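Local coordinates for NO-binding heme-dependent sensor protein (Shewanella oneidensis, PDB 4U9B), which binds heme and probably serves as a nitric oxide sensor of the H-NOX family, here holding ferrous heme with bound NO and a zinc ion, at residues Leu25-His29 and Ser49-Val54; Gln63-Lys67 and Leu138-Ala142; Gly70-Phe74 and Gly148-His152. All blocks are in the same frame, centred on the assembly; numbering follows the deposited sequence.

Contact 1: residues Leu25-His29 and Ser49-Val54; sequences LLEKH and SIVQDV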
loop_
_atom_site.group_PDB
_atom_site.type_symbol
_atom_site.label_atom_id
_atom_site.label_comp_id
_atom_site.label_asym_id
_atom_site.label_seq_id
_atom_site.Cartn_x
_atom_site.Cartn_y
_atom_site.Cartn_z
ATOM N N LEU A 25 -5.777 -1.635 20.114
ATOM C CA LEU A 25 -6.416 -1.634 18.806
ATOM C C LEU A 25 -6.894 -3.029 18.410
ATOM O O LEU A 25 -7.960 -3.177 17.818
ATOM C CB LEU A 25 -5.453 -1.087 17.749
ATOM C CG LEU A 25 -5.160 0.414 17.851
ATOM C CD1 LEU A 25 -3.908 0.778 17.070
ATOM C CD2 LEU A 25 -6.351 1.225 17.361
ATOM N N LEU A 26 -6.110 -4.051 18.735
ATOM C CA LEU A 26 -6.507 -5.421 18.425
ATOM C C LEU A 26 -7.673 -5.878 19.300
ATOM O O LEU A 26 -8.570 -6.572 18.821
ATOM C CB LEU A 26 -5.321 -6.380 18.581
ATOM C CG LEU A 26 -4.201 -6.286 17.538
ATOM C CD1 LEU A 26 -3.343 -7.548 17.568
ATOM C CD2 LEU A 26 -4.738 -6.055 16.135
ATOM N N GLU A 27 -7.670 -5.484 20.571
ATOM C CA GLU A 27 -8.786 -5.799 21.464
ATOM C C GLU A 27 -10.081 -5.201 20.932
ATOM O O GLU A 27 -11.128 -5.847 20.942
ATOM C CB GLU A 27 -8.527 -5.275 22.878
ATOM C CG GLU A 27 -7.478 -6.042 23.663
ATOM C CD GLU A 27 -7.239 -5.453 25.042
ATOM O OE1 GLU A 27 -8.136 -4.750 25.557
ATOM O OE2 GLU A 27 -6.152 -5.686 25.612
ATOM N N LYS A 28 -9.996 -3.964 20.455
ATOM C CA LYS A 28 -11.171 -3.243 19.990
ATOM C C LYS A 28 -11.696 -3.752 18.655
ATOM O O LYS A 28 -12.905 -3.804 18.444
ATOM C CB LYS A 28 -10.861 -1.752 19.854
ATOM C CG LYS A 28 -10.688 -1.012 21.165
ATOM C CD LYS A 28 -10.504 0.484 20.938
ATOM C CE LYS A 28 -11.779 1.148 20.426
ATOM N NZ LYS A 28 -11.581 2.592 20.107
ATOM N N HIS A 29 -10.786 -4.126 17.756
ATOM C CA HIS A 29 -11.138 -4.283 16.345
ATOM C C HIS A 29 -10.924 -5.682 15.761
ATOM O O HIS A 29 -11.359 -5.948 14.641
ATOM C CB HIS A 29 -10.345 -3.263 15.526
ATOM C CG HIS A 29 -10.548 -1.852 15.979
ATOM N ND1 HIS A 29 -11.764 -1.211 15.882
ATOM C CD2 HIS A 29 -9.700 -0.963 16.548
ATOM C CE1 HIS A 29 -11.654 0.013 16.367
ATOM N NE2 HIS A 29 -10.410 0.188 16.776
ATOM N N SER A 49 -10.645 -0.841 10.303
ATOM C CA SER A 49 -11.111 -0.441 11.627
ATOM C C SER A 49 -9.960 0.100 12.460
ATOM O O SER A 49 -10.098 1.115 13.141
ATOM C CB SER A 49 -11.774 -1.614 12.351
ATOM O OG SER A 49 -13.043 -1.889 11.796
ATOM N N ILE A 50 -8.822 -0.584 12.402
ATOM C CA ILE A 50 -7.640 -0.145 13.127
ATOM C C ILE A 50 -7.192 1.225 12.636
ATOM O O ILE A 50 -6.968 2.133 13.437
ATOM C CB ILE A 50 -6.482 -1.152 12.985
ATOM C CG1 ILE A 50 -6.816 -2.442 13.741
ATOM C CG2 ILE A 50 -5.177 -0.564 13.528
ATOM C CD1 ILE A 50 -5.918 -3.605 13.395
ATOM N N VAL A 51 -7.060 1.375 11.321
ATOM C CA VAL A 51 -6.574 2.626 10.752
ATOM C C VAL A 51 -7.595 3.749 10.959
ATOM O O VAL A 51 -7.212 4.901 11.144
ATOM C CB VAL A 51 -6.240 2.471 9.251
ATOM C CG1 VAL A 51 -5.702 3.768 8.674
ATOM C CG2 VAL A 51 -5.194 1.385 9.056
ATOM N N GLN A 52 -8.883 3.411 10.940
ATOM C CA GLN A 52 -9.939 4.390 11.211
ATOM C C GLN A 52 -9.817 4.944 12.622
ATOM O O GLN A 52 -10.000 6.145 12.848
ATOM C CB GLN A 52 -11.325 3.774 11.011
ATOM C CG GLN A 52 -12.475 4.790 11.110
ATOM C CD GLN A 52 -13.110 5.135 9.770
ATOM O OE1 GLN A 52 -12.642 4.713 8.711
ATOM N NE2 GLN A 52 -14.188 5.910 9.817
ATOM N N ASP A 53 -9.515 4.059 13.565
ATOM C CA ASP A 53 -9.346 4.435 14.962
ATOM C C ASP A 53 -8.167 5.394 15.113
ATOM O O ASP A 53 -8.290 6.452 15.729
ATOM C CB ASP A 53 -9.135 3.182 15.815
ATOM C CG ASP A 53 -9.345 3.431 17.290
ATOM O OD1 ASP A 53 -9.159 4.578 17.746
ATOM O OD2 ASP A 53 -9.703 2.466 17.994
ATOM N N VAL A 54 -7.032 5.021 14.530
ATOM C CA VAL A 54 -5.837 5.857 14.560
ATOM C C VAL A 54 -6.132 7.240 13.988
ATOM O O VAL A 54 -5.776 8.255 14.586
ATOM C CB VAL A 54 -4.676 5.210 13.767
ATOM C CG1 VAL A 54 -3.489 6.163 13.649
ATOM C CG2 VAL A 54 -4.244 3.907 14.424
HETATM O O HOH W 1 -13.126 -4.643 13.176
#
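A histidine-carboxylate hydrogen bond, doubled by a lysine salt bridge, ties the C-terminal end of helix 19-29 to the middle of helix 44-58 in the helical distal part of the H-NOX domain. Its hub is D53, whose OD2 accepts from H29 NE2 at 2.7 Å with a nearly straight N-H...O angle of 170°, and from K28 NZ at 2.8 Å. The t rotamer of D53 carries the carboxylate across to helix 19-29, and R57, one turn further along, forms a salt bridge with the other oxygen, OD1, so the acid is held by basic groups on both oxygens. D53 OD2 meets the H29 ring at its edge, while I50 N and S49 O lie over one face. A water donates to H29 O at 2.6 Å and to S49 OG at 3.1 Å, linking the last turn of helix 19-29 to helix 44-58; S49 OG also hydrogen-bonds to S45 O in its own helix. Next to the D53 cluster, L25 CD1 packs on I50 CG2 (4.0 Å) and V54 CG2 (4.1 Å), and L26 CD2 reaches I50 CD1 (3.9 Å); L25 and I50 also touch helix 3-17. With short-segment axes 9.8 Å apart and running at 118°, this is a steep crossing of two helices within the N-terminal helical part of the H-NOX fold.

Contact 2: residues Gln63-Lys67 and Leu138-Ala142; sequences QDVVK and LCFCA. With ZN (zinc ion), chain D; HEM (protoporphyrin IX containing Fe), chain B.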
loop_
_atom_site.group_PDB
_atom_site.type_symbol
_atom_site.label_atom_id
_atom_site.label_comp_id
_atom_site.label_asym_id
_atom_site.label_seq_id
_atom_site.Cartn_x
_atom_site.Cartn_y
_atom_site.Cartn_z
ATOM N N GLN A 63 -7.724 8.973 4.859
ATOM C CA GLN A 63 -6.952 8.754 3.642
ATOM C C GLN A 63 -5.510 9.246 3.770
ATOM O O GLN A 63 -4.611 8.721 3.108
ATOM C CB GLN A 63 -7.640 9.433 2.452
ATOM C CG GLN A 63 -9.014 8.855 2.125
ATOM C CD GLN A 63 -8.977 7.358 1.862
ATOM O OE1 GLN A 63 -7.954 6.813 1.457
ATOM N NE2 GLN A 63 -10.095 6.684 2.109
ATOM N N ASP A 64 -5.287 10.248 4.614
ATOM C CA ASP A 64 -3.937 10.746 4.853
ATOM C C ASP A 64 -3.135 9.744 5.684
ATOM O O ASP A 64 -1.934 9.570 5.476
ATOM C CB ASP A 64 -3.974 12.104 5.556
ATOM C CG ASP A 64 -4.303 13.251 4.608
ATOM O OD1 ASP A 64 -4.041 13.134 3.392
ATOM O OD2 ASP A 64 -4.818 14.282 5.087
ATOM N N VAL A 65 -3.804 9.086 6.624
ATOM C CA VAL A 65 -3.168 8.033 7.407
ATOM C C VAL A 65 -2.839 6.850 6.501
ATOM O O VAL A 65 -1.764 6.258 6.599
ATOM C CB VAL A 65 -4.069 7.573 8.571
ATOM C CG1 VAL A 65 -3.469 6.361 9.288
ATOM C CG2 VAL A 65 -4.283 8.719 9.549
ATOM N N VAL A 66 -3.772 6.521 5.612
ATOM C CA VAL A 66 -3.598 5.410 4.682
ATOM C C VAL A 66 -2.430 5.671 3.739
ATOM O O VAL A 66 -1.668 4.761 3.412
ATOM C CB VAL A 66 -4.895 5.165 3.877
ATOM C CG1 VAL A 66 -4.652 4.243 2.684
ATOM C CG2 VAL A 66 -5.971 4.580 4.788
ATOM N N LYS A 67 -2.287 6.917 3.307
ATOM C CA LYS A 67 -1.193 7.289 2.416
ATOM C C LYS A 67 0.141 7.192 3.146
ATOM O O LYS A 67 1.132 6.730 2.584
ATOM C CB LYS A 67 -1.405 8.701 1.866
ATOM C CG LYS A 67 -0.313 9.180 0.916
ATOM C CD LYS A 67 -0.641 10.550 0.335
ATOM C CE LYS A 67 0.440 11.023 -0.626
ATOM N NZ LYS A 67 0.065 12.286 -1.334
ATOM N N LEU A 138 -8.215 1.437 -1.910
ATOM C CA LEU A 138 -6.984 1.847 -1.232
ATOM C C LEU A 138 -6.038 2.612 -2.156
ATOM O O LEU A 138 -4.820 2.430 -2.110
ATOM C CB LEU A 138 -6.274 0.616 -0.660
ATOM C CG LEU A 138 -6.874 0.045 0.625
ATOM C CD1 LEU A 138 -6.340 -1.356 0.883
ATOM C CD2 LEU A 138 -6.560 0.953 1.802
ATOM N N CYS A 139 -6.596 3.484 -2.983
ATOM C CA CYS A 139 -5.788 4.248 -3.928
ATOM C C CYS A 139 -4.781 5.145 -3.215
ATOM O O CYS A 139 -3.710 5.430 -3.751
ATOM C CB CYS A 139 -6.682 5.089 -4.838
ATOM S SG CYS A 139 -7.741 6.249 -3.956
ATOM N N PHE A 140 -5.111 5.587 -2.005
ATOM C CA PHE A 140 -4.195 6.447 -1.263
ATOM C C PHE A 140 -3.031 5.627 -0.720
ATOM O O PHE A 140 -1.929 6.148 -0.536
ATOM C CB PHE A 140 -4.922 7.181 -0.133
ATOM C CG PHE A 140 -5.530 8.488 -0.560
ATOM C CD1 PHE A 140 -6.700 8.516 -1.297
ATOM C CD2 PHE A 140 -4.924 9.689 -0.228
ATOM C CE1 PHE A 140 -7.259 9.716 -1.692
ATOM C CE2 PHE A 140 -5.480 10.894 -0.622
ATOM C CZ PHE A 140 -6.648 10.905 -1.358
ATOM N N CYS A 141 -3.270 4.342 -0.480
ATOM C CA CYS A 141 -2.192 3.438 -0.100
ATOM C C CYS A 141 -1.285 3.217 -1.310
ATOM O O CYS A 141 -0.062 3.148 -1.178
ATOM C CB CYS A 141 -2.754 2.110 0.419
ATOM S SG CYS A 141 -1.513 0.952 1.061
ATOM N N ALA A 142 -1.892 3.123 -2.489
ATOM C CA ALA A 142 -1.136 2.993 -3.733
ATOM C C ALA A 142 -0.261 4.220 -3.950
ATOM O O ALA A 142 0.908 4.108 -4.331
ATOM C CB ALA A 142 -2.078 2.802 -4.918
HETATM ZN ZN ZN D . -8.385 7.445 -5.844
HETATM C CHA HEM B . -1.446 -5.109 -1.688
HETATM C CHB HEM B . -0.203 -1.473 -4.632
HETATM C CHC HEM B . 4.405 -2.901 -4.526
HETATM C CHD HEM B . 2.939 -7.111 -2.618
HETATM C C1A HEM B . -1.454 -3.902 -2.343
HETATM C C2A HEM B . -2.418 -2.834 -2.164
HETATM C C3A HEM B . -2.064 -1.834 -2.979
HETATM C C4A HEM B . -0.875 -2.229 -3.698
HETATM C CMA HEM B . -2.777 -0.481 -3.145
HETATM C CAA HEM B . -3.632 -2.847 -1.208
HETATM C CBA HEM B . -4.702 -3.829 -1.692
HETATM C CGA HEM B . -5.674 -3.213 -2.675
HETATM O O1A HEM B . -6.613 -3.935 -3.112
HETATM O O2A HEM B . -5.536 -2.013 -3.032
HETATM C C1B HEM B . 1.156 -1.498 -4.821
HETATM C C2B HEM B . 1.941 -0.474 -5.472
HETATM C C3B HEM B . 3.227 -0.873 -5.457
HETATM C C4B HEM B . 3.278 -2.151 -4.770
HETATM C CMB HEM B . 1.302 0.799 -6.074
HETATM C CAB HEM B . 4.499 -0.175 -5.995
HETATM C CBB HEM B . 4.577 1.135 -6.248
HETATM C C1C HEM B . 4.417 -4.178 -4.002
HETATM C C2C HEM B . 5.592 -4.997 -3.806
HETATM C C3C HEM B . 5.214 -6.173 -3.290
HETATM C C4C HEM B . 3.766 -6.133 -3.127
HETATM C CMC HEM B . 7.030 -4.561 -4.155
HETATM C CAC HEM B . 6.210 -7.309 -2.937
HETATM C CBC HEM B . 5.829 -8.561 -2.662
HETATM C C1D HEM B . 1.673 -6.923 -2.108
HETATM C C2D HEM B . 1.011 -7.847 -1.218
HETATM C C3D HEM B . -0.353 -7.224 -0.929
HETATM C C4D HEM B . -0.386 -5.988 -1.673
HETATM C CMD HEM B . 1.564 -9.173 -0.663
HETATM C CAD HEM B . -1.465 -7.787 -0.029
HETATM C CBD HEM B . -2.404 -8.674 -0.842
HETATM C CGD HEM B . -3.482 -9.198 0.069
HETATM O O1D HEM B . -3.699 -8.575 1.137
HETATM O O2D HEM B . -4.126 -10.230 -0.267
HETATM N NA HEM B . -0.520 -3.495 -3.282
HETATM N NB HEM B . 1.998 -2.503 -4.402
HETATM N NC HEM B . 3.320 -4.904 -3.577
HETATM N ND HEM B . 0.822 -5.845 -2.353
HETATM FE FE HEM B . 1.347 -4.282 -3.576
HETATM O O HOH W 2 -7.563 5.062 -0.274
#
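This is a helix-helix contact in which the first turn of helix 139-152 packs against the start of helix 62-80, joining the helical part of the H-NOX fold to the helix that runs beside the heme. F140 contributes most: Q63 CB sits over its ring in a CH-pi contact, 3.8 Å from the centroid and 10° off the normal, while K67 CB lies near the ring edge. V66 CG1 fills the space beside it, 3.6 Å from C141 CB and 3.9 Å from L138 CD2. The backbones come close enough for a CA-H...O contact, K67 CA to F140 O at 3.2 Å. L138, at the N-cap position, and A142 line the heme pocket, L138 CB being 3.6 Å from heme O2A. C139 binds zinc through SG at 2.3 Å, with H161, C164 and C172 completing the site. One water bridges the helices, donating to Q63 OE1 at 2.5 Å and accepting from F140 N at 3.0 Å.

Contact 3: residues Gly70-Phe74 and Gly148-His152; sequences GQFLF and GAAQH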
loop_
_atom_site.group_PDB
_atom_site.type_symbol
_atom_site.label_atom_id
_atom_site.label_comp_id
_atom_site.label_asym_id
_atom_site.label_seq_id
_atom_site.Cartn_x
_atom_site.Cartn_y
_atom_site.Cartn_z
ATOM N N GLY A 70 0.994 3.637 3.412
ATOM C CA GLY A 70 1.435 3.172 2.108
ATOM C C GLY A 70 2.912 3.424 1.863
ATOM O O GLY A 70 3.623 2.559 1.345
ATOM N N GLN A 71 3.380 4.609 2.237
ATOM C CA GLN A 71 4.783 4.952 2.051
ATOM C C GLN A 71 5.664 4.111 2.964
ATOM O O GLN A 71 6.725 3.637 2.554
ATOM C CB GLN A 71 5.013 6.438 2.309
ATOM C CG GLN A 71 6.434 6.884 2.024
ATOM C CD GLN A 71 6.536 8.361 1.687
ATOM O OE1 GLN A 71 5.612 9.137 1.934
ATOM N NE2 GLN A 71 7.666 8.755 1.113
ATOM N N PHE A 72 5.215 3.930 4.202
ATOM C CA PHE A 72 5.908 3.078 5.158
ATOM C C PHE A 72 5.935 1.642 4.645
ATOM O O PHE A 72 6.925 0.927 4.807
ATOM C CB PHE A 72 5.216 3.152 6.528
ATOM C CG PHE A 72 5.939 2.417 7.629
ATOM C CD1 PHE A 72 5.700 1.070 7.857
ATOM C CD2 PHE A 72 6.837 3.081 8.450
ATOM C CE1 PHE A 72 6.356 0.394 8.872
ATOM C CE2 PHE A 72 7.496 2.412 9.469
ATOM C CZ PHE A 72 7.254 1.066 9.681
ATOM N N LEU A 73 4.844 1.242 3.999
ATOM C CA LEU A 73 4.637 -0.145 3.596
ATOM C C LEU A 73 5.600 -0.616 2.511
ATOM O O LEU A 73 5.888 -1.811 2.419
ATOM C CB LEU A 73 3.193 -0.336 3.120
ATOM C CG LEU A 73 2.787 -1.712 2.581
ATOM C CD1 LEU A 73 2.966 -2.801 3.635
ATOM C CD2 LEU A 73 1.348 -1.678 2.090
ATOM N N PHE A 74 6.102 0.295 1.680
ATOM C CA PHE A 74 6.968 -0.146 0.596
ATOM C C PHE A 74 8.226 -0.815 1.137
ATOM O O PHE A 74 8.604 -1.890 0.680
ATOM C CB PHE A 74 7.375 0.996 -0.328
ATOM C CG PHE A 74 8.218 0.533 -1.472
ATOM C CD1 PHE A 74 7.629 0.070 -2.635
ATOM C CD2 PHE A 74 9.599 0.500 -1.366
ATOM C CE1 PHE A 74 8.401 -0.387 -3.681
ATOM C CE2 PHE A 74 10.376 0.044 -2.412
ATOM C CZ PHE A 74 9.776 -0.399 -3.569
ATOM N N GLY A 148 6.943 5.714 -1.685
ATOM C CA GLY A 148 7.890 4.853 -1.002
ATOM C C GLY A 148 8.879 4.250 -1.981
ATOM O O GLY A 148 10.081 4.202 -1.717
ATOM N N ALA A 149 8.365 3.789 -3.116
ATOM C CA ALA A 149 9.201 3.207 -4.159
ATOM C C ALA A 149 10.130 4.263 -4.743
ATOM O O ALA A 149 11.271 3.973 -5.092
ATOM C CB ALA A 149 8.340 2.598 -5.251
ATOM N N ALA A 150 9.632 5.490 -4.848
ATOM C CA ALA A 150 10.434 6.595 -5.355
ATOM C C ALA A 150 11.617 6.866 -4.424
ATOM O O ALA A 150 12.756 6.998 -4.876
ATOM C CB ALA A 150 9.577 7.834 -5.516
ATOM N N GLN A 151 11.342 6.934 -3.123
ATOM C CA GLN A 151 12.389 7.112 -2.115
ATOM C C GLN A 151 13.460 6.034 -2.228
ATOM O O GLN A 151 14.658 6.327 -2.200
ATOM C CB GLN A 151 11.787 7.083 -0.709
ATOM C CG GLN A 151 11.333 8.439 -0.188
ATOM C CD GLN A 151 12.488 9.322 0.255
ATOM O OE1 GLN A 151 13.632 8.873 0.344
ATOM N NE2 GLN A 151 12.191 10.586 0.538
ATOM N N HIS A 152 13.012 4.790 -2.348
ATOM C CA HIS A 152 13.897 3.640 -2.492
ATOM C C HIS A 152 14.910 3.834 -3.620
ATOM O O HIS A 152 16.092 3.533 -3.460
ATOM C CB HIS A 152 13.063 2.383 -2.744
ATOM C CG HIS A 152 13.873 1.140 -2.937
ATOM N ND1 HIS A 152 14.402 0.424 -1.884
ATOM C CD2 HIS A 152 14.235 0.479 -4.060
ATOM C CE1 HIS A 152 15.059 -0.621 -2.352
ATOM N NE2 HIS A 152 14.973 -0.612 -3.670
#
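Segments 70-74 and 148-152 are both helical and run roughly in the same direction; their short-segment axes approach to 8.6 Å and cross at -44°, and Q71 and G148 bring their CA atoms to within 4.4 Å. Such closeness depends on G148 having no side chain: a CB there would fall 2.8 Å from both Q71 O and F74 CB, a clash in each case. Q71 extends along the neighbouring helix, its CG 3.9 Å from G148 N and its NE2 3.9 Å from Q151 CG. In the H-NOX fold this crossing sets helix 62-80 against helix 139-152 alongside the heme, and the side chain of A149 comes within about 4 Å of the cofactor. The t rotamer of F74 sends the ring across to the other helix, where A149 CA stands over one face, 3.5 Å from the centroid and 5° off the normal, a CH-pi contact; F74 CE1 and A149 CB are 3.4 Å apart. The ring also meets the carbonyl of G148, with F74 CD2 3.7 Å from G148 O. At the exposed end, F74 CE2 touches H152 CB at 3.6 Å, and the two rings sit obliquely, centroids 5.5 Å apart and planes at 56°.

Contacts 2 and 3 hold the same pair, helix 62-80 and helix 139-152, at successive places along it: their centres are about 12 Å apart, and C141 SG lies 3.8 Å from G70 CA. Both adjoin the heme and rely on apolar and CH-pi packing, with contact 2 adding a bridging water and a zinc ligand, and contact 3 a glycine crossing. Contact 1 is more peripheral, its centre about 18 Å from the centre of the chain, against about 7 and 9 Å for theirs, and is the one whose segments are joined by direct hydrogen bonds, one part of a salt bridge. It meets contact 2 through V51 CG1, 3.5 Å from V65 CG1, but not contact 3.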